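Local coordinates for protein formyltransferase (Francisella tularensis subsp. tularensis, PDB 4NV1) that belongs to the formyltransferase family and binds dTDP-4-amino-4,6-dideoxyglucose in a pocket, in a chain that forms a dimer, at residues A[71-76]-A[90-95]; A[83-88]-A[122-127]; A[197-202]-A[223-228]. One frame throughout, in Å; residues are numbered along the deposited sequence.

In the fold
Contacts 1 and 2 share the formyltransferase-family part of the chain and one mixed sheet; contact 3 belongs to the C-terminal dimerization region. Contact 1 pairs strands 70-74 and 89-94, and contact 2 ties helix 82-87, which connects those strands, to the loop that follows strand 117-123, the next neighbour in the sheet. Their segments alternate along the chain and their centres are about 11 Å apart, with the Cys-90 carbonyl probably hydrogen-bonded to the amide of Met-124. Contact 3 comes later in the sequence, its centre about 37 Å from that of contact 1. Ligand-pocket residues come from both regions, while contact 3 also meets the second subunit.

Contact 1: residues A[71-76]-A[90-95]; sequences GFSCHS and CINIHP. With 0FX (dTDP-4-amino-4,6-dideoxyglucose), chain I.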
loop_
_atom_site.group_PDB
_atom_site.type_symbol
_atom_site.label_atom_id
_atom_site.label_comp_id
_atom_site.label_asym_id
_atom_site.label_seq_id
_atom_site.Cartn_x
_atom_site.Cartn_y
_atom_site.Cartn_z
ATOM N N GLY A 71 -39.018 4.390 14.247
ATOM C CA GLY A 71 -37.752 5.017 13.925
ATOM C C GLY A 71 -36.644 4.057 13.507
ATOM O O GLY A 71 -36.570 2.905 13.992
ATOM N N PHE A 72 -35.799 4.538 12.606
ATOM C CA PHE A 72 -34.583 3.854 12.190
ATOM C C PHE A 72 -33.363 4.743 12.342
ATOM O O PHE A 72 -33.344 5.962 11.967
ATOM C CB PHE A 72 -34.654 3.451 10.732
ATOM C CG PHE A 72 -35.749 2.476 10.423
ATOM C CD1 PHE A 72 -36.814 2.842 9.667
ATOM C CD2 PHE A 72 -35.621 1.123 10.809
ATOM C CE1 PHE A 72 -37.811 1.958 9.378
ATOM C CE2 PHE A 72 -36.629 0.229 10.521
ATOM C CZ PHE A 72 -37.699 0.620 9.778
ATOM N N SER A 73 -32.338 4.082 12.858
ATOM C CA SER A 73 -30.953 4.578 12.874
ATOM C C SER A 73 -30.098 3.738 11.937
ATOM O O SER A 73 -30.061 2.492 11.997
ATOM C CB SER A 73 -30.359 4.562 14.292
ATOM O OG SER A 73 -29.021 5.033 14.238
ATOM N N CYS A 74 -29.418 4.383 11.007
ATOM C CA CYS A 74 -28.470 3.610 10.206
ATOM C C CYS A 74 -27.277 4.473 9.875
ATOM O O CYS A 74 -27.401 5.425 9.092
ATOM C CB CYS A 74 -29.144 3.069 8.945
ATOM S SG CYS A 74 -28.073 1.948 7.993
ATOM N N HIS A 75 -26.177 4.180 10.553
ATOM C CA HIS A 75 -24.880 4.838 10.303
ATOM C C HIS A 75 -25.034 6.316 10.697
ATOM O O HIS A 75 -24.967 7.193 9.882
ATOM C CB HIS A 75 -24.450 4.702 8.858
ATOM C CG HIS A 75 -23.856 3.367 8.540
ATOM N ND1 HIS A 75 -22.498 3.128 8.604
ATOM C CD2 HIS A 75 -24.427 2.211 8.133
ATOM C CE1 HIS A 75 -22.254 1.894 8.220
ATOM N NE2 HIS A 75 -23.405 1.326 7.906
ATOM N N SER A 76 -25.333 6.521 11.959
ATOM C CA SER A 76 -25.932 7.734 12.438
ATOM C C SER A 76 -24.822 8.104 13.356
ATOM O O SER A 76 -24.500 7.251 14.198
ATOM C CB SER A 76 -27.143 7.428 13.332
ATOM O OG SER A 76 -27.382 8.435 14.317
ATOM N N CYS A 90 -37.773 1.696 17.756
ATOM C CA CYS A 90 -36.571 2.224 17.097
ATOM C C CYS A 90 -35.713 0.990 16.747
ATOM O O CYS A 90 -35.498 0.080 17.546
ATOM C CB CYS A 90 -35.815 3.132 18.067
ATOM S SG CYS A 90 -36.843 4.555 18.494
ATOM N N ILE A 91 -35.315 0.944 15.498
ATOM C CA ILE A 91 -34.558 -0.172 14.971
ATOM C C ILE A 91 -33.265 0.355 14.353
ATOM O O ILE A 91 -33.235 1.372 13.667
ATOM C CB ILE A 91 -35.444 -0.953 14.017
ATOM C CG1 ILE A 91 -36.591 -1.600 14.869
ATOM C CG2 ILE A 91 -34.637 -1.856 13.109
ATOM C CD1 ILE A 91 -37.676 -2.176 13.998
ATOM N N ASN A 92 -32.199 -0.306 14.756
ATOM C CA ASN A 92 -30.867 0.009 14.280
ATOM C C ASN A 92 -30.414 -0.961 13.209
ATOM O O ASN A 92 -30.584 -2.170 13.325
ATOM C CB ASN A 92 -29.932 -0.087 15.465
ATOM C CG ASN A 92 -28.540 0.481 15.186
ATOM O OD1 ASN A 92 -27.655 0.194 15.932
ATOM N ND2 ASN A 92 -28.373 1.347 14.204
ATOM N N ILE A 93 -29.791 -0.426 12.175
ATOM C CA ILE A 93 -29.281 -1.208 11.088
ATOM C C ILE A 93 -27.801 -0.958 11.224
ATOM O O ILE A 93 -27.327 0.177 11.034
ATOM C CB ILE A 93 -29.893 -0.729 9.764
ATOM C CG1 ILE A 93 -31.400 -1.042 9.740
ATOM C CG2 ILE A 93 -29.256 -1.398 8.549
ATOM C CD1 ILE A 93 -32.328 0.098 10.030
ATOM N N HIS A 94 -27.083 -2.031 11.556
ATOM C CA HIS A 94 -25.750 -1.942 12.173
ATOM C C HIS A 94 -24.673 -2.718 11.389
ATOM O O HIS A 94 -24.834 -3.924 11.178
ATOM C CB HIS A 94 -25.884 -2.480 13.605
ATOM C CG HIS A 94 -24.604 -2.620 14.355
ATOM N ND1 HIS A 94 -23.756 -1.560 14.622
ATOM C CD2 HIS A 94 -24.048 -3.705 14.946
ATOM C CE1 HIS A 94 -22.708 -1.996 15.298
ATOM N NE2 HIS A 94 -22.863 -3.295 15.517
ATOM N N PRO A 95 -23.543 -2.060 11.050
ATOM C CA PRO A 95 -22.400 -2.693 10.407
ATOM C C PRO A 95 -21.547 -3.568 11.288
ATOM O O PRO A 95 -20.339 -3.613 11.082
ATOM C CB PRO A 95 -21.568 -1.507 9.869
ATOM C CG PRO A 95 -21.794 -0.465 10.884
ATOM C CD PRO A 95 -23.184 -0.700 11.488
HETATM O O4P 0FX I . -20.019 4.355 9.602
HETATM P P2 0FX I . -20.172 5.815 9.102
HETATM O O3P 0FX I . -20.632 6.270 7.733
HETATM O O1G 0FX I . -20.300 6.841 10.310
HETATM C C1G 0FX I . -21.450 6.874 11.122
HETATM C C2G 0FX I . -21.016 7.912 12.145
HETATM O O2G 0FX I . -20.340 9.012 11.527
HETATM C C3G 0FX I . -20.093 7.315 13.188
HETATM O O3G 0FX I . -19.970 8.383 14.151
HETATM C C4G 0FX I . -20.732 6.019 13.726
HETATM N N4A 0FX I . -19.967 5.419 14.809
HETATM C C5G 0FX I . -20.974 4.975 12.628
HETATM C C6G 0FX I . -21.661 3.732 13.179
HETATM O O5G 0FX I . -21.809 5.588 11.644
HETATM O OPP 0FX I . -18.862 6.602 8.647
HETATM P P 0FX I . -17.392 6.765 9.210
HETATM O O1P 0FX I . -17.231 7.668 10.416
HETATM O O2P 0FX I . -16.860 6.979 7.799
HETATM O O5 0FX I . -16.751 5.316 9.511
HETATM C C5 0FX I . -16.759 4.359 8.444
HETATM C C4 0FX I . -15.503 3.506 8.440
HETATM O O4 0FX I . -14.414 4.277 7.967
HETATM C C3 0FX I . -15.053 2.979 9.769
HETATM O O3 0FX I . -15.560 1.665 10.046
HETATM C C2 0FX I . -13.546 2.798 9.577
HETATM C C1 0FX I . -13.203 3.915 8.592
HETATM N N11 0FX I . -12.517 5.001 9.299
HETATM C C61 0FX I . -13.234 6.024 9.812
HETATM C C51 0FX I . -12.593 7.036 10.495
HETATM C C5A 0FX I . -13.281 8.212 11.158
HETATM C C21 0FX I . -11.174 4.963 9.418
HETATM O O21 0FX I . -10.429 3.979 8.876
HETATM N N31 0FX I . -10.491 5.943 10.018
HETATM C C41 0FX I . -11.222 6.953 10.536
HETATM O O41 0FX I . -10.642 7.946 11.201
HETATM O O HOH W 1 -26.808 3.978 13.794
HETATM O O HOH W 2 -25.625 1.969 12.222
#
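Asn-92 CG lies anti to the backbone N (chi1 -169°), beside the carbonyl carbon; His-75 CG sits anti to its own carbonyl carbon (chi1 -79°), with the imidazole near Pro-95. Asn-92 ND2 gives a hydrogen bond of 3.0 Å to Ser-73 O, held in the amide's own plane but arriving well above the carbonyl plane. Ile-93 N bonds the same oxygen at 2.9 Å, nearly along the C=O axis, so one carbonyl is gripped by two donors from different directions. The parallel pairing continues through Ile-91, whose N donates to Gly-71 O and whose O accepts from Ser-73 N. Beta-branched Ile-91 and Ile-93 suit such an extended strand: Phe-72 and Ile-91 lie side by side, and Ile-93 CD1 comes to 3.5 Å from Phe-72 CD2. The ring of Phe-162 meets Phe-72 edge-to-face. Past the last direct backbone bond, a water accepts from His-75 N and donates to Ile-93 O. Pro-95 CG touches His-75 CE1 at 3.6 Å, tip to tip, and proline CD lies over one face of the imidazole. At the ring's edge, ND1 donates to O4P of dTDP-4-amino-4,6-dideoxyglucose at 2.9 Å, while NE2 is bonded to Glu-158, so imidazole, with a nitrogen for each partner, has its rotation fixed by both. Strand 70-74, helix 82-87 and strand 89-94 form a beta-alpha-beta unit, and the ligand pocket here lies at the C-terminal end of its parallel strands, as is common in alpha/beta folds.

Contact 2: residues A[83-88]-A[122-127]; sequences KLVNSV and HVMDEE
Val-85 CG1 presses against the backbone of segment 122-127, 3.4 Å from Met-124 O and 3.6 Å from Asp-125 O, while its other methyl, CG2, meets Met-124 CE at 4.0 Å. The two side chains cross at about a right angle. Valine suits the position because its short fork offers one methyl to the backbone and the other to a side chain. The bend at chi3 (50°) of Met-124 sets CE beside that second methyl, and a flexible, unbranched thioether suits a place among unlike groups. Phe-80 touches both Val-85 and Met-124. Beside this apolar patch, Asn-86 ND2 donates to Glu-126 OE1 at 3.1 Å. The bond is nearly straight, with 170° at the hydrogen; the acceptor lies in the amide plane, yet the donor stands above the carboxylate plane. Both residues are exposed, as fits their polar ends. Water 3 lies within hydrogen-bonding distance of both Val-85 O, 2.8 Å away, and Met-124 O. The contact thus joins helix 82-87, the crossover helix of a beta-alpha-beta unit, to the chain just beyond strand 117-123, which runs antiparallel to the unit's second strand. Farther out, Met-124 is positioned by packing on Cys-90 and Asn-92 of strand 89-94. On the helix side, Leu-84 O receives Ser-87 N and Val-88 N together as the helix that carries Val-85 and Asn-86 ends.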
loop_
_atom_site.group_PDB
_atom_site.type_symbol
_atom_site.label_atom_id
_atom_site.label_comp_id
_atom_site.label_asym_id
_atom_site.label_seq_id
_atom_site.Cartn_x
_atom_site.Cartn_y
_atom_site.Cartn_z
ATOM N N LYS A 83 -35.860 7.458 26.438
ATOM C CA LYS A 83 -37.308 7.463 26.530
ATOM C C LYS A 83 -37.865 7.480 25.117
ATOM O O LYS A 83 -38.984 7.008 24.868
ATOM C CB LYS A 83 -37.765 8.714 27.288
ATOM C CG LYS A 83 -36.733 9.204 28.290
ATOM C CD LYS A 83 -37.370 9.860 29.502
ATOM C CE LYS A 83 -36.545 9.614 30.760
ATOM N NZ LYS A 83 -37.239 10.183 31.948
ATOM N N LEU A 84 -37.090 8.019 24.174
ATOM C CA LEU A 84 -37.498 7.844 22.770
ATOM C C LEU A 84 -37.568 6.338 22.437
ATOM O O LEU A 84 -38.574 5.817 22.033
ATOM C CB LEU A 84 -36.500 8.516 21.862
ATOM C CG LEU A 84 -36.913 8.373 20.401
ATOM C CD1 LEU A 84 -38.249 8.954 19.962
ATOM C CD2 LEU A 84 -35.802 8.929 19.555
ATOM N N VAL A 85 -36.491 5.648 22.729
ATOM C CA VAL A 85 -36.272 4.228 22.452
ATOM C C VAL A 85 -37.243 3.378 23.262
ATOM O O VAL A 85 -37.723 2.362 22.757
ATOM C CB VAL A 85 -34.805 3.907 22.805
ATOM C CG1 VAL A 85 -34.572 2.448 23.111
ATOM C CG2 VAL A 85 -33.882 4.385 21.705
ATOM N N ASN A 86 -37.556 3.798 24.485
ATOM C CA ASN A 86 -38.549 3.097 25.307
ATOM C C ASN A 86 -39.984 3.410 24.933
ATOM O O ASN A 86 -40.888 2.665 25.315
ATOM C CB ASN A 86 -38.398 3.491 26.766
ATOM C CG ASN A 86 -37.123 2.969 27.366
ATOM O OD1 ASN A 86 -36.559 1.967 26.910
ATOM N ND2 ASN A 86 -36.640 3.669 28.387
ATOM N N SER A 87 -40.213 4.451 24.139
ATOM C CA SER A 87 -41.591 4.838 23.818
ATOM C C SER A 87 -42.035 4.658 22.351
ATOM O O SER A 87 -43.220 4.623 22.052
ATOM C CB SER A 87 -41.780 6.320 24.208
ATOM O OG SER A 87 -41.033 6.612 25.387
ATOM N N VAL A 88 -41.090 4.564 21.427
ATOM C CA VAL A 88 -41.374 4.377 20.023
ATOM C C VAL A 88 -40.496 3.191 19.664
ATOM O O VAL A 88 -39.349 3.096 20.111
ATOM C CB VAL A 88 -40.841 5.606 19.227
ATOM C CG1 VAL A 88 -41.093 5.439 17.755
ATOM C CG2 VAL A 88 -41.460 6.905 19.727
ATOM N N HIS A 122 -31.582 -4.743 14.552
ATOM C CA HIS A 122 -32.029 -5.094 15.873
ATOM C C HIS A 122 -32.817 -3.947 16.457
ATOM O O HIS A 122 -32.630 -2.769 16.102
ATOM C CB HIS A 122 -30.848 -5.455 16.781
ATOM C CG HIS A 122 -29.961 -4.297 17.108
ATOM N ND1 HIS A 122 -28.928 -3.889 16.291
ATOM C CD2 HIS A 122 -29.951 -3.461 18.171
ATOM C CE1 HIS A 122 -28.331 -2.839 16.824
ATOM N NE2 HIS A 122 -28.951 -2.546 17.953
ATOM N N VAL A 123 -33.727 -4.304 17.347
ATOM C CA VAL A 123 -34.518 -3.316 18.052
ATOM C C VAL A 123 -33.688 -2.574 19.080
ATOM O O VAL A 123 -33.079 -3.183 19.918
ATOM C CB VAL A 123 -35.742 -3.972 18.724
ATOM C CG1 VAL A 123 -36.611 -2.931 19.451
ATOM C CG2 VAL A 123 -36.572 -4.719 17.675
ATOM N N MET A 124 -33.772 -1.249 19.118
ATOM C CA MET A 124 -32.907 -0.512 20.038
ATOM C C MET A 124 -33.483 -0.569 21.434
ATOM O O MET A 124 -34.710 -0.654 21.634
ATOM C CB MET A 124 -32.711 0.936 19.578
ATOM C CG MET A 124 -32.214 1.035 18.162
ATOM S SD MET A 124 -32.220 2.664 17.379
ATOM C CE MET A 124 -31.390 3.615 18.625
ATOM N N ASP A 125 -32.532 -0.580 22.358
ATOM C CA ASP A 125 -32.627 -0.677 23.805
ATOM C C ASP A 125 -31.840 0.489 24.416
ATOM O O ASP A 125 -31.215 1.283 23.696
ATOM C CB ASP A 125 -31.861 -1.927 24.253
ATOM C CG ASP A 125 -32.749 -2.998 24.773
ATOM O OD1 ASP A 125 -33.784 -2.657 25.389
ATOM O OD2 ASP A 125 -32.362 -4.178 24.599
ATOM N N GLU A 126 -31.815 0.563 25.742
ATOM C CA GLU A 126 -30.898 1.487 26.434
ATOM C C GLU A 126 -29.374 1.287 26.220
ATOM O O GLU A 126 -28.604 2.260 26.247
ATOM C CB GLU A 126 -31.261 1.510 27.907
ATOM C CG GLU A 126 -32.733 1.879 28.072
ATOM C CD GLU A 126 -33.039 2.653 29.344
ATOM O OE1 GLU A 126 -34.186 2.519 29.829
ATOM O OE2 GLU A 126 -32.154 3.380 29.863
ATOM N N GLU A 127 -28.934 0.059 25.943
ATOM C CA GLU A 127 -27.525 -0.195 25.675
ATOM C C GLU A 127 -27.170 -0.250 24.195
ATOM O O GLU A 127 -28.003 -0.602 23.362
ATOM C CB GLU A 127 -27.084 -1.489 26.371
ATOM C CG GLU A 127 -27.111 -1.456 27.903
ATOM C CD GLU A 127 -25.960 -2.234 28.533
ATOM O OE1 GLU A 127 -24.984 -2.545 27.814
ATOM O OE2 GLU A 127 -26.008 -2.533 29.750
HETATM O O HOH W 3 -37.216 0.573 20.668
#

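Contact 3: residues A[197-202]-A[223-228]; sequences IDLDKI and SYFIDE. With PO4 (phosphate ion), chain J.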
loop_
_atom_site.group_PDB
_atom_site.type_symbol
_atom_site.label_atom_id
_atom_site.label_comp_id
_atom_site.label_asym_id
_atom_site.label_seq_id
_atom_site.Cartn_x
_atom_site.Cartn_y
_atom_site.Cartn_z
ATOM N N ILE A 197 1.832 2.125 16.164
ATOM C CA ILE A 197 2.528 0.871 15.979
ATOM C C ILE A 197 3.646 0.840 17.002
ATOM O O ILE A 197 4.368 1.844 17.230
ATOM C CB ILE A 197 3.097 0.768 14.561
ATOM C CG1 ILE A 197 1.972 0.564 13.549
ATOM C CG2 ILE A 197 4.153 -0.314 14.437
ATOM C CD1 ILE A 197 2.497 0.450 12.128
ATOM N N ASP A 198 3.807 -0.341 17.588
ATOM C CA ASP A 198 4.955 -0.546 18.476
ATOM C C ASP A 198 6.073 -1.339 17.761
ATOM O O ASP A 198 6.033 -2.539 17.610
ATOM C CB ASP A 198 4.467 -1.191 19.770
ATOM C CG ASP A 198 5.592 -1.751 20.590
ATOM O OD1 ASP A 198 6.747 -1.315 20.359
ATOM O OD2 ASP A 198 5.290 -2.662 21.407
ATOM N N LEU A 199 7.079 -0.629 17.272
ATOM C CA LEU A 199 8.087 -1.208 16.351
ATOM C C LEU A 199 8.808 -2.406 16.910
ATOM O O LEU A 199 9.247 -3.259 16.135
ATOM C CB LEU A 199 9.114 -0.160 15.930
ATOM C CG LEU A 199 8.395 0.954 15.161
ATOM C CD1 LEU A 199 8.996 2.357 15.271
ATOM C CD2 LEU A 199 8.249 0.511 13.707
ATOM N N ASP A 200 8.878 -2.493 18.237
ATOM C CA ASP A 200 9.531 -3.623 18.918
ATOM C C ASP A 200 8.639 -4.841 19.144
ATOM O O ASP A 200 9.139 -5.944 19.378
ATOM C CB ASP A 200 10.122 -3.126 20.233
ATOM C CG ASP A 200 11.234 -2.126 19.984
ATOM O OD1 ASP A 200 12.153 -2.471 19.225
ATOM O OD2 ASP A 200 11.183 -0.984 20.462
ATOM N N LYS A 201 7.325 -4.668 19.011
ATOM C CA LYS A 201 6.376 -5.771 19.273
ATOM C C LYS A 201 6.691 -6.973 18.433
ATOM O O LYS A 201 7.003 -6.841 17.257
ATOM C CB LYS A 201 4.972 -5.293 18.953
ATOM C CG LYS A 201 3.851 -6.304 19.121
ATOM C CD LYS A 201 2.661 -5.577 19.705
ATOM C CE LYS A 201 1.337 -6.237 19.350
ATOM N NZ LYS A 201 1.301 -7.592 19.963
ATOM N N ILE A 202 6.564 -8.160 19.011
ATOM C CA ILE A 202 6.920 -9.405 18.341
ATOM C C ILE A 202 5.633 -9.993 17.802
ATOM O O ILE A 202 4.647 -9.978 18.504
ATOM C CB ILE A 202 7.662 -10.360 19.334
ATOM C CG1 ILE A 202 8.757 -9.587 20.082
ATOM C CG2 ILE A 202 8.292 -11.554 18.640
ATOM C CD1 ILE A 202 9.902 -10.427 20.594
ATOM N N SER A 223 -2.946 3.930 11.086
ATOM C CA SER A 223 -1.798 3.453 11.831
ATOM C C SER A 223 -0.569 4.294 11.568
ATOM O O SER A 223 -0.391 4.784 10.464
ATOM C CB SER A 223 -1.498 1.977 11.559
ATOM O OG SER A 223 -1.501 1.839 10.168
ATOM N N TYR A 224 0.297 4.396 12.574
ATOM C CA TYR A 224 1.504 5.200 12.404
ATOM C C TYR A 224 2.622 4.707 13.276
ATOM O O TYR A 224 2.400 3.896 14.180
ATOM C CB TYR A 224 1.201 6.700 12.605
ATOM C CG TYR A 224 0.869 7.057 14.022
ATOM C CD1 TYR A 224 -0.448 7.062 14.461
ATOM C CD2 TYR A 224 1.866 7.313 14.945
ATOM C CE1 TYR A 224 -0.763 7.330 15.785
ATOM C CE2 TYR A 224 1.564 7.583 16.265
ATOM C CZ TYR A 224 0.242 7.601 16.671
ATOM O OH TYR A 224 -0.062 7.920 17.957
ATOM N N PHE A 225 3.850 5.070 12.891
ATOM C CA PHE A 225 4.962 4.986 13.835
ATOM C C PHE A 225 5.665 6.331 14.003
ATOM O O PHE A 225 5.593 7.221 13.148
ATOM C CB PHE A 225 5.984 3.876 13.517
ATOM C CG PHE A 225 6.676 3.996 12.178
ATOM C CD1 PHE A 225 6.246 3.244 11.092
ATOM C CD2 PHE A 225 7.774 4.809 12.024
ATOM C CE1 PHE A 225 6.839 3.340 9.859
ATOM C CE2 PHE A 225 8.420 4.874 10.807
ATOM C CZ PHE A 225 7.953 4.158 9.710
ATOM N N ILE A 226 6.363 6.437 15.127
ATOM C CA ILE A 226 7.222 7.594 15.379
ATOM C C ILE A 226 8.662 7.079 15.274
ATOM O O ILE A 226 9.022 6.146 15.989
ATOM C CB ILE A 226 6.945 8.216 16.759
ATOM C CG1 ILE A 226 5.459 8.536 16.948
ATOM C CG2 ILE A 226 7.830 9.441 16.969
ATOM C CD1 ILE A 226 4.966 9.675 16.079
ATOM N N ASP A 227 9.441 7.579 14.322
ATOM C CA ASP A 227 10.801 7.042 14.136
ATOM C C ASP A 227 11.809 7.765 15.023
ATOM O O ASP A 227 11.424 8.610 15.833
ATOM C CB ASP A 227 11.246 7.026 12.676
ATOM C CG ASP A 227 11.589 8.412 12.095
ATOM O OD1 ASP A 227 11.645 9.492 12.732
ATOM O OD2 ASP A 227 11.819 8.398 10.880
ATOM N N GLU A 228 13.066 7.343 14.903
ATOM C CA GLU A 228 14.236 7.897 15.591
ATOM C C GLU A 228 14.272 9.377 15.798
ATOM O O GLU A 228 14.623 9.867 16.855
ATOM C CB GLU A 228 15.450 7.703 14.675
ATOM C CG GLU A 228 16.449 6.679 15.148
ATOM C CD GLU A 228 17.505 6.380 14.099
ATOM O OE1 GLU A 228 17.598 7.086 13.067
ATOM O OE2 GLU A 228 18.243 5.403 14.305
HETATM P P PO4 J . 13.751 3.588 14.035
HETATM O O1 PO4 J . 13.088 2.213 13.859
HETATM O O2 PO4 J . 15.246 3.405 14.251
HETATM O O3 PO4 J . 13.202 4.302 15.246
HETATM O O4 PO4 J . 13.538 4.551 12.884
#
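Leu-199 and Phe-225 cross at about a right angle, the leucine's CD1 reaching 3.8 Å from Phe-225 CB. Phe-225 CG takes the crowded position between its backbone N and carbonyl carbon (chi1 61°), and the ring leads away from segment 197-202, so the leucine methyls gather round CB and CG. A forked leucine suits this: CD2 lies 4.1 Å from Phe-225 CG, while CD1 also approaches Ile-226 O. The CB of Ile-197 is directed toward the strand, 3.2 Å from Tyr-224 O, and its branched side chain also packs on Tyr-211 of helix 205-214 and Val-235 of strand 232-242. The backbone locks this approach, Ile-197 N donating to Tyr-224 O at 2.7 Å in a nearly linear bond. Strand 223-226 pairs antiparallel with strand 232-242 in the dimerization region, and the facing loop makes a type I beta turn from Asp-198 to Lys-201. Within it Asp-198 OD1 accepts from Asp-200 N, an Asx turn, for which an aspartate side chain is well suited. Asp-200 forms a salt bridge with Arg-206 of the second subunit, which also packs on Leu-199. A phosphate ion, probably from the crystallisation liquor, receives a weak 3.5 Å bond at O4 from Glu-228 N.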